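Local coordinates for AlkD2 (Streptococcus mutans, PDB 6M9M), which is of unknown function but belongs to the HEAT-like repeat family of DNA glycosylases and binds inosine-5'-monophosphate, at residues I132-P137 against R170-K175; K41-A46 against V59-Y64; L153-S158 against S191-Q196; K163-A168 against N195-L200. All blocks are in the same frame, centred on the assembly; numbering follows the deposited sequence.

Contact 1: residues I132-P137 against R170-K175; sequences IWTNRP and RDISKK
K175 NZ has two polar partners at this contact: it donates to N135 OD1 over 3.3 Å and to a water that in turn hydrogen-bonds T134 O. The amide oxygen is met at a C=O...N angle of 150°, with the nitrogen tilted 15° from the carbonyl plane, and the two side chains cross at about a right angle. Lysine suits the place because its long chain, bent at chi3 (-82°), spans the gap to the 3-10 turn 133-135.

A turn earlier in the helix, D171 sets its CB against I132 CG2 at 3.8 Å, while OD2 lies 3.7 Å from I132 CG1. That oxygen forms a salt bridge with R131 and accepts, at 2.8 Å, from a second water, which accepts in turn from W133 N. T134 turns its CB toward the helix; OG1 approaches I172 CG1 to 3.6 Å, and CG2 touches the same isoleucine, whose CD1 reaches W133 CB. The indole of W133 runs on to A146 and I150, and NE1 donates to T127 O.

I172 packs on T134 and W133 in the interior, while nearer the surface K175, D171 and two bridging waters join the turn after helix 120-129 to the C-terminal part of helix 159-175.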
loop_
_atom_site.group_PDB
_atom_site.type_symbol
_atom_site.label_atom_id
_atom_site.label_comp_id
_atom_site.label_asym_id
_atom_site.label_seq_id
_atom_site.Cartn_x
_atom_site.Cartn_y
_atom_site.Cartn_z
ATOM N N ILE A 132 1.310 -9.021 -5.248
ATOM C CA ILE A 132 0.264 -9.703 -6.013
ATOM C C ILE A 132 -0.786 -10.228 -5.040
ATOM O O ILE A 132 -0.462 -10.985 -4.117
ATOM C CB ILE A 132 0.909 -10.850 -6.829
ATOM C CG1 ILE A 132 1.903 -10.260 -7.828
ATOM C CG2 ILE A 132 -0.170 -11.691 -7.473
ATOM C CD1 ILE A 132 2.795 -11.288 -8.540
ATOM N N TRP A 133 -2.047 -9.827 -5.208
ATOM C CA TRP A 133 -3.030 -10.072 -4.156
ATOM C C TRP A 133 -3.193 -11.567 -3.894
ATOM O O TRP A 133 -3.298 -11.992 -2.744
ATOM C CB TRP A 133 -4.391 -9.489 -4.511
ATOM C CG TRP A 133 -4.600 -8.014 -4.341
ATOM C CD1 TRP A 133 -3.868 -6.986 -4.885
ATOM C CD2 TRP A 133 -5.671 -7.405 -3.617
ATOM N NE1 TRP A 133 -4.429 -5.771 -4.535
ATOM C CE2 TRP A 133 -5.526 -6.009 -3.742
ATOM C CE3 TRP A 133 -6.739 -7.906 -2.865
ATOM C CZ2 TRP A 133 -6.410 -5.118 -3.160
ATOM C CZ3 TRP A 133 -7.615 -7.016 -2.281
ATOM C CH2 TRP A 133 -7.442 -5.633 -2.437
ATOM N N THR A 134 -3.221 -12.375 -4.953
ATOM C CA THR A 134 -3.471 -13.805 -4.831
ATOM C C THR A 134 -2.239 -14.599 -4.410
ATOM O O THR A 134 -2.328 -15.820 -4.314
ATOM C CB THR A 134 -4.081 -14.328 -6.127
ATOM O OG1 THR A 134 -3.338 -13.835 -7.245
ATOM C CG2 THR A 134 -5.516 -13.872 -6.250
ATOM N N ASN A 135 -1.117 -13.939 -4.123
ATOM C CA ASN A 135 -0.022 -14.553 -3.382
ATOM C C ASN A 135 -0.168 -14.406 -1.870
ATOM O O ASN A 135 0.605 -15.005 -1.124
ATOM C CB ASN A 135 1.322 -13.957 -3.811
ATOM C CG ASN A 135 1.781 -14.459 -5.156
ATOM O OD1 ASN A 135 1.227 -15.400 -5.705
ATOM N ND2 ASN A 135 2.806 -13.833 -5.687
ATOM N N ARG A 136 -1.107 -13.640 -1.407
ATOM C CA ARG A 136 -1.264 -13.500 0.034
ATOM C C ARG A 136 -2.272 -14.500 0.563
ATOM O O ARG A 136 -3.169 -14.929 -0.163
ATOM C CB ARG A 136 -1.709 -12.091 0.365
ATOM C CG ARG A 136 -0.485 -11.171 0.233
ATOM C CD ARG A 136 -0.812 -9.879 -0.240
ATOM N NE ARG A 136 0.360 -9.007 -0.169
ATOM C CZ ARG A 136 1.370 -9.007 -1.024
ATOM N NH1 ARG A 136 1.403 -9.880 -2.031
ATOM N NH2 ARG A 136 2.337 -8.107 -0.893
ATOM N N PRO A 137 -2.108 -14.873 1.827
ATOM C CA PRO A 137 -3.123 -15.708 2.481
ATOM C C PRO A 137 -4.523 -15.125 2.317
ATOM O O PRO A 137 -4.716 -13.914 2.166
ATOM C CB PRO A 137 -2.677 -15.730 3.949
ATOM C CG PRO A 137 -1.183 -15.470 3.893
ATOM C CD PRO A 137 -0.992 -14.532 2.730
ATOM N N ARG A 170 -3.953 -7.652 -13.857
ATOM C CA ARG A 170 -2.983 -8.287 -14.748
ATOM C C ARG A 170 -2.151 -9.321 -14.002
ATOM O O ARG A 170 -1.939 -10.432 -14.511
ATOM C CB ARG A 170 -2.098 -7.206 -15.357
ATOM C CG ARG A 170 -1.202 -7.628 -16.501
ATOM C CD ARG A 170 -0.295 -6.469 -16.864
ATOM N NE ARG A 170 0.611 -6.627 -17.998
ATOM C CZ ARG A 170 0.419 -6.098 -19.208
ATOM N NH1 ARG A 170 1.348 -6.248 -20.130
ATOM N NH2 ARG A 170 -0.701 -5.452 -19.500
ATOM N N ASP A 171 -1.695 -8.988 -12.783
ATOM C CA ASP A 171 -0.962 -9.959 -11.978
ATOM C C ASP A 171 -1.778 -11.247 -11.825
ATOM O O ASP A 171 -1.277 -12.368 -12.011
ATOM C CB ASP A 171 -0.766 -9.468 -10.533
ATOM C CG ASP A 171 0.080 -8.212 -10.367
ATOM O OD1 ASP A 171 0.998 -7.915 -11.152
ATOM O OD2 ASP A 171 -0.144 -7.556 -9.309
ATOM N N ILE A 172 -3.040 -11.091 -11.408
ATOM C CA ILE A 172 -3.892 -12.230 -11.081
ATOM C C ILE A 172 -4.167 -13.061 -12.319
ATOM O O ILE A 172 -4.266 -14.292 -12.234
ATOM C CB ILE A 172 -5.179 -11.727 -10.390
ATOM C CG1 ILE A 172 -4.839 -11.057 -9.061
ATOM C CG2 ILE A 172 -6.163 -12.865 -10.163
ATOM C CD1 ILE A 172 -6.002 -10.294 -8.456
ATOM N N SER A 173 -4.288 -12.415 -13.478
ATOM C CA SER A 173 -4.626 -13.118 -14.704
ATOM C C SER A 173 -3.590 -14.157 -15.093
ATOM O O SER A 173 -3.927 -15.101 -15.821
ATOM C CB SER A 173 -4.766 -12.128 -15.860
ATOM O OG SER A 173 -3.495 -11.688 -16.318
ATOM N N LYS A 174 -2.346 -14.020 -14.622
ATOM C CA LYS A 174 -1.288 -14.942 -15.019
ATOM C C LYS A 174 -1.430 -16.278 -14.320
ATOM O O LYS A 174 -1.007 -17.300 -14.857
ATOM C CB LYS A 174 0.078 -14.323 -14.730
ATOM C CG LYS A 174 0.327 -13.101 -15.599
ATOM C CD LYS A 174 1.415 -12.224 -15.018
ATOM C CE LYS A 174 1.575 -10.961 -15.806
ATOM N NZ LYS A 174 2.583 -10.030 -15.260
ATOM N N LYS A 175 -2.029 -16.292 -13.132
ATOM C CA LYS A 175 -2.243 -17.531 -12.403
ATOM C C LYS A 175 -3.699 -17.966 -12.383
ATOM O O LYS A 175 -3.966 -19.166 -12.224
ATOM C CB LYS A 175 -1.708 -17.365 -10.976
ATOM C CG LYS A 175 -1.248 -18.611 -10.288
ATOM C CD LYS A 175 -0.651 -18.298 -8.955
ATOM C CE LYS A 175 0.789 -17.856 -9.037
ATOM N NZ LYS A 175 1.345 -18.016 -7.662
HETATM O O HOH W 1 -2.332 -8.276 -7.741
HETATM O O HOH W 2 -0.635 -17.945 -5.343
#

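Contact 2: residues K41-A46 against V59-Y64; sequences KLAFLA and VFLFGY
F62 leaves helix 52-65 with its CB bond running neither at nor away from helix 36-47, and chi1 of -70° sets CG anti to the carbonyl carbon. From there the ring reaches across. Its CD1 lies 3.8 Å from A43 CB, and CE1 comes closer to the same methyl, at 3.5 Å. CE1 also sits over one face of the F44 ring, 3.8 Å from F44 CD1. At the tip, CZ meets F44 CD1 again and approaches the backbone oxygen A43 O. The rings of F44 and F62 meet obliquely, their centroids 5.3 Å apart and their planes at 52°. F74 joins them from helix 69-79, edge-to-face with F44, and I71 touches both rings.

Beside this aromatic group A43 CB faces L61, 3.9 Å from L61 CB, and L61 CD1 folds over the same alanine. L42 adds a looser touch to L61 CD1. A single methyl suits position 43, where a leucine and a phenylalanine converge on it.

The segment axes approach to 9.1 Å at 149°, roughly antiparallel. All the side-chain-to-side-chain contacts here are apolar, so van der Waals packing and the hydrophobic effect hold this helix pair together here.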
loop_
_atom_site.group_PDB
_atom_site.type_symbol
_atom_site.label_atom_id
_atom_site.label_comp_id
_atom_site.label_asym_id
_atom_site.label_seq_id
_atom_site.Cartn_x
_atom_site.Cartn_y
_atom_site.Cartn_z
ATOM N N LYS A 41 6.307 7.628 19.523
ATOM C CA LYS A 41 6.743 9.019 19.603
ATOM C C LYS A 41 7.852 9.289 18.591
ATOM O O LYS A 41 7.845 10.319 17.904
ATOM C CB LYS A 41 7.234 9.318 21.022
ATOM C CG LYS A 41 6.179 9.110 22.097
ATOM C CD LYS A 41 6.743 9.321 23.505
ATOM C CE LYS A 41 5.712 8.970 24.553
ATOM N NZ LYS A 41 6.202 9.244 25.924
ATOM N N LEU A 42 8.797 8.355 18.467
ATOM C CA LEU A 42 9.861 8.503 17.481
ATOM C C LEU A 42 9.311 8.543 16.058
ATOM O O LEU A 42 9.761 9.351 15.237
ATOM C CB LEU A 42 10.865 7.363 17.652
ATOM C CG LEU A 42 11.971 7.325 16.596
ATOM C CD1 LEU A 42 12.789 8.619 16.569
ATOM C CD2 LEU A 42 12.870 6.114 16.834
ATOM N N ALA A 43 8.350 7.674 15.738
ATOM C CA ALA A 43 7.795 7.649 14.394
ATOM C C ALA A 43 7.133 8.979 14.041
ATOM O O ALA A 43 7.317 9.498 12.935
ATOM C CB ALA A 43 6.797 6.494 14.275
ATOM N N PHE A 44 6.327 9.536 14.952
ATOM C CA PHE A 44 5.694 10.817 14.656
ATOM C C PHE A 44 6.728 11.922 14.487
ATOM O O PHE A 44 6.584 12.786 13.614
ATOM C CB PHE A 44 4.671 11.186 15.726
ATOM C CG PHE A 44 3.403 10.377 15.663
ATOM C CD1 PHE A 44 2.619 10.377 14.534
ATOM C CD2 PHE A 44 2.989 9.627 16.746
ATOM C CE1 PHE A 44 1.457 9.643 14.475
ATOM C CE2 PHE A 44 1.816 8.897 16.696
ATOM C CZ PHE A 44 1.047 8.920 15.553
ATOM N N LEU A 45 7.778 11.917 15.311
ATOM C CA LEU A 45 8.800 12.949 15.170
ATOM C C LEU A 45 9.552 12.791 13.856
ATOM O O LEU A 45 9.794 13.775 13.148
ATOM C CB LEU A 45 9.764 12.924 16.354
ATOM C CG LEU A 45 10.735 14.107 16.397
ATOM C CD1 LEU A 45 10.015 15.440 16.573
ATOM C CD2 LEU A 45 11.754 13.871 17.515
ATOM N N ALA A 46 9.904 11.559 13.497
ATOM C CA ALA A 46 10.614 11.335 12.245
ATOM C C ALA A 46 9.752 11.706 11.039
ATOM O O ALA A 46 10.270 12.197 10.030
ATOM C CB ALA A 46 11.080 9.884 12.156
ATOM N N VAL A 59 7.389 5.827 8.093
ATOM C CA VAL A 59 6.229 5.090 7.596
ATOM C C VAL A 59 6.432 3.587 7.740
ATOM O O VAL A 59 5.479 2.858 8.039
ATOM C CB VAL A 59 5.853 5.544 6.177
ATOM C CG1 VAL A 59 4.682 4.749 5.644
ATOM C CG2 VAL A 59 5.523 7.043 6.183
ATOM N N PHE A 60 7.662 3.092 7.556
ATOM C CA PHE A 60 7.913 1.695 7.903
ATOM C C PHE A 60 7.596 1.445 9.380
ATOM O O PHE A 60 6.988 0.427 9.732
ATOM C CB PHE A 60 9.353 1.263 7.572
ATOM C CG PHE A 60 9.601 0.987 6.104
ATOM C CD1 PHE A 60 8.931 -0.040 5.460
ATOM C CD2 PHE A 60 10.526 1.725 5.383
ATOM C CE1 PHE A 60 9.163 -0.304 4.111
ATOM C CE2 PHE A 60 10.764 1.456 4.042
ATOM C CZ PHE A 60 10.085 0.437 3.409
ATOM N N LEU A 61 8.028 2.349 10.270
ATOM C CA LEU A 61 7.681 2.207 11.684
ATOM C C LEU A 61 6.170 2.183 11.900
ATOM O O LEU A 61 5.656 1.353 12.655
ATOM C CB LEU A 61 8.310 3.315 12.523
ATOM C CG LEU A 61 9.812 3.279 12.790
ATOM C CD1 LEU A 61 10.168 4.492 13.660
ATOM C CD2 LEU A 61 10.213 1.989 13.469
ATOM N N PHE A 62 5.438 3.092 11.248
ATOM C CA PHE A 62 3.989 3.085 11.379
ATOM C C PHE A 62 3.428 1.712 11.002
ATOM O O PHE A 62 2.553 1.180 11.685
ATOM C CB PHE A 62 3.331 4.154 10.494
ATOM C CG PHE A 62 3.564 5.593 10.921
ATOM C CD1 PHE A 62 3.658 5.977 12.264
ATOM C CD2 PHE A 62 3.641 6.589 9.954
ATOM C CE1 PHE A 62 3.837 7.331 12.607
ATOM C CE2 PHE A 62 3.833 7.910 10.293
ATOM C CZ PHE A 62 3.937 8.287 11.614
ATOM N N GLY A 63 3.912 1.131 9.895
ATOM C CA GLY A 63 3.480 -0.204 9.527
ATOM C C GLY A 63 3.679 -1.222 10.630
ATOM O O GLY A 63 2.788 -2.023 10.939
ATOM N N TYR A 64 4.867 -1.219 11.247
ATOM C CA TYR A 64 5.125 -2.167 12.327
ATOM C C TYR A 64 4.245 -1.906 13.550
ATOM O O TYR A 64 3.950 -2.837 14.307
ATOM C CB TYR A 64 6.606 -2.141 12.726
ATOM C CG TYR A 64 7.556 -2.403 11.580
ATOM C CD1 TYR A 64 7.302 -3.380 10.635
ATOM C CD2 TYR A 64 8.688 -1.622 11.415
ATOM C CE1 TYR A 64 8.158 -3.566 9.552
ATOM C CE2 TYR A 64 9.553 -1.814 10.371
ATOM C CZ TYR A 64 9.298 -2.775 9.437
ATOM O OH TYR A 64 10.179 -2.917 8.391
#

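Contact 3: residues L153-S158 against S191-Q196; sequences LKEDVS and SKEINQ
The carboxylate of E155 lies against the start of helix 192-201, with I194 CB off one face, 3.6 Å from E155 OE2. OE1 accepts from S191 OG at 2.6 Å, met on the syn side and 17° out of the carboxylate plane; OE2 accepts from a water that is also held by S191 N. A bend at chi2 (-73°) carries CD of E155 to this position. The carboxylate of E193 is held through water, its OE2 joined by one molecule to V157 O and more weakly by another to E155 O. With the two OE1 atoms of E155 and E193 4.5 Å apart, the like charges may raise the proton affinity of either group, whereas the helix N-terminus should favour a negative E155.

S191 works both ways: as N-cap, its OG accepts from I194 N at 2.9 Å while donating a hydrogen bond to E155 OE1. Serine suits the place because one small hydroxyl can do both. Alongside, K154 and I194 run in the same direction, K154 CE touching I194 CD1 at 3.7 Å, and the lysine end makes a cation-pi contact with W187. K154 O, buried against I194 CA, has no hydrogen-bond partner.

D156 OD1 accepts from S158 N with its anti lone pair, an Asx turn, and OD2 forms a salt bridge with R123 of helix 120-129. The loop 153-158 joins helices 143-151 and 159-175, S158 capping the latter, and packs on the N-terminal turn of helix 192-201.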
loop_
_atom_site.group_PDB
_atom_site.type_symbol
_atom_site.label_atom_id
_atom_site.label_comp_id
_atom_site.label_asym_id
_atom_site.label_seq_id
_atom_site.Cartn_x
_atom_site.Cartn_y
_atom_site.Cartn_z
ATOM N N LEU A 153 -12.862 -0.783 -8.463
ATOM C CA LEU A 153 -12.202 0.494 -8.676
ATOM C C LEU A 153 -11.875 0.762 -10.140
ATOM O O LEU A 153 -11.130 1.706 -10.443
ATOM C CB LEU A 153 -10.955 0.609 -7.796
ATOM C CG LEU A 153 -11.183 0.988 -6.331
ATOM C CD1 LEU A 153 -11.960 -0.052 -5.560
ATOM C CD2 LEU A 153 -9.848 1.268 -5.656
ATOM N N LYS A 154 -12.470 -0.005 -11.066
ATOM C CA LYS A 154 -12.176 0.176 -12.493
ATOM C C LYS A 154 -12.664 1.513 -13.053
ATOM O O LYS A 154 -12.191 1.928 -14.120
ATOM C CB LYS A 154 -12.772 -0.975 -13.305
ATOM C CG LYS A 154 -14.288 -1.036 -13.300
ATOM C CD LYS A 154 -14.773 -2.390 -13.792
ATOM C CE LYS A 154 -16.288 -2.458 -13.810
ATOM N NZ LYS A 154 -16.849 -2.461 -12.423
ATOM N N GLU A 155 -13.583 2.194 -12.369
ATOM C CA GLU A 155 -14.052 3.517 -12.760
ATOM C C GLU A 155 -13.421 4.629 -11.915
ATOM O O GLU A 155 -13.938 5.751 -11.884
ATOM C CB GLU A 155 -15.582 3.620 -12.653
ATOM C CG GLU A 155 -16.386 2.666 -13.539
ATOM C CD GLU A 155 -16.373 3.025 -15.008
ATOM O OE1 GLU A 155 -15.825 4.095 -15.391
ATOM O OE2 GLU A 155 -16.933 2.241 -15.801
ATOM N N ASP A 156 -12.322 4.343 -11.218
ATOM C CA ASP A 156 -11.754 5.340 -10.323
ATOM C C ASP A 156 -11.415 6.629 -11.068
ATOM O O ASP A 156 -10.912 6.610 -12.195
ATOM C CB ASP A 156 -10.502 4.800 -9.642
ATOM C CG ASP A 156 -10.189 5.532 -8.354
ATOM O OD1 ASP A 156 -9.567 6.613 -8.398
ATOM O OD2 ASP A 156 -10.593 5.013 -7.294
ATOM N N VAL A 157 -11.651 7.761 -10.407
ATOM C CA VAL A 157 -11.358 9.053 -11.016
ATOM C C VAL A 157 -9.863 9.294 -11.209
ATOM O O VAL A 157 -9.480 10.114 -12.040
ATOM C CB VAL A 157 -11.988 10.208 -10.203
ATOM C CG1 VAL A 157 -13.504 10.047 -10.095
ATOM C CG2 VAL A 157 -11.353 10.327 -8.829
ATOM N N SER A 158 -9.003 8.603 -10.471
ATOM C CA SER A 158 -7.571 8.874 -10.457
ATOM C C SER A 158 -6.821 7.925 -11.383
ATOM O O SER A 158 -6.927 6.708 -11.248
ATOM C CB SER A 158 -7.042 8.692 -9.032
ATOM O OG SER A 158 -5.639 8.538 -9.016
ATOM N N SER A 191 -16.545 4.014 -20.507
ATOM C CA SER A 191 -15.804 5.186 -20.068
ATOM C C SER A 191 -14.332 5.119 -20.485
ATOM O O SER A 191 -13.772 4.054 -20.755
ATOM C CB SER A 191 -15.874 5.356 -18.554
ATOM O OG SER A 191 -15.196 4.299 -17.919
ATOM N N LYS A 192 -13.696 6.293 -20.500
ATOM C CA LYS A 192 -12.247 6.350 -20.665
ATOM C C LYS A 192 -11.561 5.531 -19.584
ATOM O O LYS A 192 -10.619 4.775 -19.849
ATOM C CB LYS A 192 -11.802 7.818 -20.595
ATOM C CG LYS A 192 -10.301 8.039 -20.618
ATOM C CD LYS A 192 -9.927 9.480 -20.269
ATOM C CE LYS A 192 -10.090 9.751 -18.787
ATOM N NZ LYS A 192 -9.597 11.109 -18.426
ATOM N N GLU A 193 -12.048 5.661 -18.356
ATOM C CA GLU A 193 -11.448 5.005 -17.204
ATOM C C GLU A 193 -11.453 3.492 -17.353
ATOM O O GLU A 193 -10.416 2.840 -17.181
ATOM C CB GLU A 193 -12.239 5.425 -15.970
ATOM C CG GLU A 193 -12.031 6.885 -15.559
ATOM C CD GLU A 193 -12.969 7.899 -16.206
ATOM O OE1 GLU A 193 -13.662 7.595 -17.212
ATOM O OE2 GLU A 193 -13.019 9.020 -15.670
ATOM N N ILE A 194 -12.616 2.906 -17.668
ATOM C CA ILE A 194 -12.693 1.447 -17.703
ATOM C C ILE A 194 -11.858 0.891 -18.851
ATOM O O ILE A 194 -11.295 -0.209 -18.749
ATOM C CB ILE A 194 -14.158 0.965 -17.736
ATOM C CG1 ILE A 194 -14.228 -0.510 -17.335
ATOM C CG2 ILE A 194 -14.782 1.208 -19.117
ATOM C CD1 ILE A 194 -15.632 -1.042 -17.173
ATOM N N ASN A 195 -11.765 1.622 -19.962
ATOM C CA ASN A 195 -10.959 1.148 -21.084
ATOM C C ASN A 195 -9.480 1.146 -20.742
ATOM O O ASN A 195 -8.751 0.229 -21.135
ATOM C CB ASN A 195 -11.262 1.959 -22.336
ATOM C CG ASN A 195 -12.460 1.424 -23.068
ATOM O OD1 ASN A 195 -12.412 0.345 -23.648
ATOM N ND2 ASN A 195 -13.559 2.162 -23.026
ATOM N N GLN A 196 -9.026 2.134 -19.974
ATOM C CA GLN A 196 -7.637 2.142 -19.543
ATOM C C GLN A 196 -7.332 0.911 -18.688
ATOM O O GLN A 196 -6.307 0.232 -18.875
ATOM C CB GLN A 196 -7.360 3.427 -18.764
ATOM C CG GLN A 196 -5.964 3.467 -18.224
ATOM C CD GLN A 196 -5.579 4.810 -17.682
ATOM O OE1 GLN A 196 -6.410 5.534 -17.121
ATOM N NE2 GLN A 196 -4.311 5.172 -17.859
HETATM O O HOH W 3 -17.976 2.786 -18.219
HETATM O O HOH W 4 -14.527 8.218 -13.051
HETATM O O HOH W 5 -10.960 10.505 -14.788
#

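Contact 4: residues K163-A168 against N195-L200; sequences KSVGNA and NQVYKL
V165 and V197 both hold CG1 anti to the backbone N (chi1 170° and 173°), and these two methyls meet across the helices at 3.8 Å. L200 has CG anti to its carbonyl carbon instead, and from there its branches spread over helix 159-175: CD1 lies 3.9 Å from K163 CA, and CD2 comes to 3.8 Å from N167 OD1. The leucine is the residue most covered by this contact, its CB resting 3.8 Å from G166 C.

G166 is where the backbones come nearest, its CA 4.5 Å from V197 CA, and V197 CG1 also leans on that CA. Glycine suits the position: a beta carbon there would stand only 2.7 Å from L200 CB, a clash, and be tight against V197 O. V197 and L200, one turn apart, straddle the bare backbone, and W187 also touches V197.

At the border the extended chain of K163 crosses Q196 obliquely, K163 CE lying 4.2 Å from Q196 NE2, a loose approach. The amide itself is tied to R162 and E159 of helix 159-175, two polar links beside the apolar seam.

With axes 7.8 Å apart and crossing at -32°, the two segments run roughly parallel and are close for a helix pair. Such side-by-side packing is consistent with the alpha-helical solenoid of the HEAT-like repeat family.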
loop_
_atom_site.group_PDB
_atom_site.type_symbol
_atom_site.label_atom_id
_atom_site.label_comp_id
_atom_site.label_asym_id
_atom_site.label_seq_id
_atom_site.Cartn_x
_atom_site.Cartn_y
_atom_site.Cartn_z
ATOM N N LYS A 163 -4.020 2.755 -12.785
ATOM C CA LYS A 163 -2.869 1.967 -13.213
ATOM C C LYS A 163 -2.606 0.827 -12.243
ATOM O O LYS A 163 -2.314 -0.299 -12.659
ATOM C CB LYS A 163 -1.645 2.864 -13.351
ATOM C CG LYS A 163 -1.746 3.798 -14.549
ATOM C CD LYS A 163 -0.522 4.672 -14.697
ATOM C CE LYS A 163 -0.548 5.421 -16.019
ATOM N NZ LYS A 163 0.631 6.308 -16.179
ATOM N N SER A 164 -2.737 1.084 -10.944
ATOM C CA SER A 164 -2.574 0.024 -9.949
ATOM C C SER A 164 -3.680 -1.023 -10.060
ATOM O O SER A 164 -3.416 -2.225 -9.967
ATOM C CB SER A 164 -2.524 0.675 -8.575
ATOM O OG SER A 164 -2.311 -0.255 -7.559
ATOM N N VAL A 165 -4.912 -0.586 -10.293
ATOM C CA VAL A 165 -6.042 -1.500 -10.458
ATOM C C VAL A 165 -5.818 -2.415 -11.651
ATOM O O VAL A 165 -5.941 -3.637 -11.549
ATOM C CB VAL A 165 -7.339 -0.684 -10.620
ATOM C CG1 VAL A 165 -8.509 -1.560 -11.043
ATOM C CG2 VAL A 165 -7.676 0.048 -9.338
ATOM N N GLY A 166 -5.506 -1.834 -12.806
ATOM C CA GLY A 166 -5.321 -2.649 -13.988
ATOM C C GLY A 166 -4.162 -3.615 -13.864
ATOM O O GLY A 166 -4.256 -4.771 -14.278
ATOM N N ASN A 167 -3.045 -3.155 -13.302
ATOM C CA ASN A 167 -1.900 -4.039 -13.124
ATOM C C ASN A 167 -2.133 -5.083 -12.043
ATOM O O ASN A 167 -1.598 -6.193 -12.151
ATOM C CB ASN A 167 -0.655 -3.206 -12.866
ATOM C CG ASN A 167 -0.133 -2.559 -14.137
ATOM O OD1 ASN A 167 -0.026 -3.207 -15.168
ATOM N ND2 ASN A 167 0.135 -1.273 -14.081
ATOM N N ALA A 168 -2.936 -4.769 -11.015
ATOM C CA ALA A 168 -3.258 -5.776 -10.007
ATOM C C ALA A 168 -4.093 -6.908 -10.600
ATOM O O ALA A 168 -3.894 -8.082 -10.255
ATOM C CB ALA A 168 -3.956 -5.126 -8.815
ATOM N N ASN A 195 -11.765 1.622 -19.962
ATOM C CA ASN A 195 -10.959 1.148 -21.084
ATOM C C ASN A 195 -9.480 1.146 -20.742
ATOM O O ASN A 195 -8.751 0.229 -21.135
ATOM C CB ASN A 195 -11.262 1.959 -22.336
ATOM C CG ASN A 195 -12.460 1.424 -23.068
ATOM O OD1 ASN A 195 -12.412 0.345 -23.648
ATOM N ND2 ASN A 195 -13.559 2.162 -23.026
ATOM N N GLN A 196 -9.026 2.134 -19.974
ATOM C CA GLN A 196 -7.637 2.142 -19.543
ATOM C C GLN A 196 -7.332 0.911 -18.688
ATOM O O GLN A 196 -6.307 0.232 -18.875
ATOM C CB GLN A 196 -7.360 3.427 -18.764
ATOM C CG GLN A 196 -5.964 3.467 -18.224
ATOM C CD GLN A 196 -5.579 4.810 -17.682
ATOM O OE1 GLN A 196 -6.410 5.534 -17.121
ATOM N NE2 GLN A 196 -4.311 5.172 -17.859
ATOM N N VAL A 197 -8.210 0.616 -17.734
ATOM C CA VAL A 197 -8.007 -0.521 -16.851
ATOM C C VAL A 197 -8.099 -1.822 -17.634
ATOM O O VAL A 197 -7.296 -2.739 -17.427
ATOM C CB VAL A 197 -9.040 -0.458 -15.710
ATOM C CG1 VAL A 197 -8.984 -1.722 -14.859
ATOM C CG2 VAL A 197 -8.822 0.782 -14.837
ATOM N N TYR A 198 -9.084 -1.924 -18.535
ATOM C CA TYR A 198 -9.270 -3.142 -19.312
ATOM C C TYR A 198 -8.025 -3.488 -20.119
ATOM O O TYR A 198 -7.619 -4.655 -20.172
ATOM C CB TYR A 198 -10.481 -2.990 -20.224
ATOM C CG TYR A 198 -10.777 -4.233 -21.033
ATOM C CD1 TYR A 198 -11.598 -5.216 -20.521
ATOM C CD2 TYR A 198 -10.238 -4.418 -22.292
ATOM C CE1 TYR A 198 -11.881 -6.366 -21.246
ATOM C CE2 TYR A 198 -10.518 -5.565 -23.038
ATOM C CZ TYR A 198 -11.337 -6.540 -22.503
ATOM O OH TYR A 198 -11.636 -7.684 -23.223
ATOM N N LYS A 199 -7.405 -2.495 -20.762
ATOM C CA LYS A 199 -6.220 -2.789 -21.561
ATOM C C LYS A 199 -5.108 -3.368 -20.699
ATOM O O LYS A 199 -4.458 -4.341 -21.093
ATOM C CB LYS A 199 -5.724 -1.546 -22.279
ATOM C CG LYS A 199 -6.572 -1.126 -23.456
ATOM C CD LYS A 199 -5.980 0.114 -24.126
ATOM C CE LYS A 199 -6.726 0.500 -25.384
ATOM N NZ LYS A 199 -8.101 0.981 -25.067
ATOM N N LEU A 200 -4.883 -2.799 -19.510
ATOM C CA LEU A 200 -3.840 -3.325 -18.641
ATOM C C LEU A 200 -4.169 -4.742 -18.189
ATOM O O LEU A 200 -3.287 -5.608 -18.132
ATOM C CB LEU A 200 -3.687 -2.428 -17.415
ATOM C CG LEU A 200 -3.049 -1.068 -17.670
ATOM C CD1 LEU A 200 -3.219 -0.146 -16.477
ATOM C CD2 LEU A 200 -1.566 -1.196 -17.995
#

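In the fold
Contacts 1, 3 and 4 form a connected group, while contact 2 stands apart on the opposite side of the chain's centre, its own centre 29 to 34 Å from theirs. Contacts 3 and 4 are nearest neighbours, with centres 8 Å apart; both use helix 192-201, and K154 O packs on V197 CG2 at 3.6 Å. Contacts 1 and 4 share helix 159-175 and are tied by a probable hydrogen bond from R170 NH2 to L200 O at 2.9 Å. Contact 4 approaches the nucleotide: the K163 side chain is about 9 Å from the bound IMP and about 12 Å from the side chain of W85 in its pocket. Contacts 1, 2 and 3 lie away from that site.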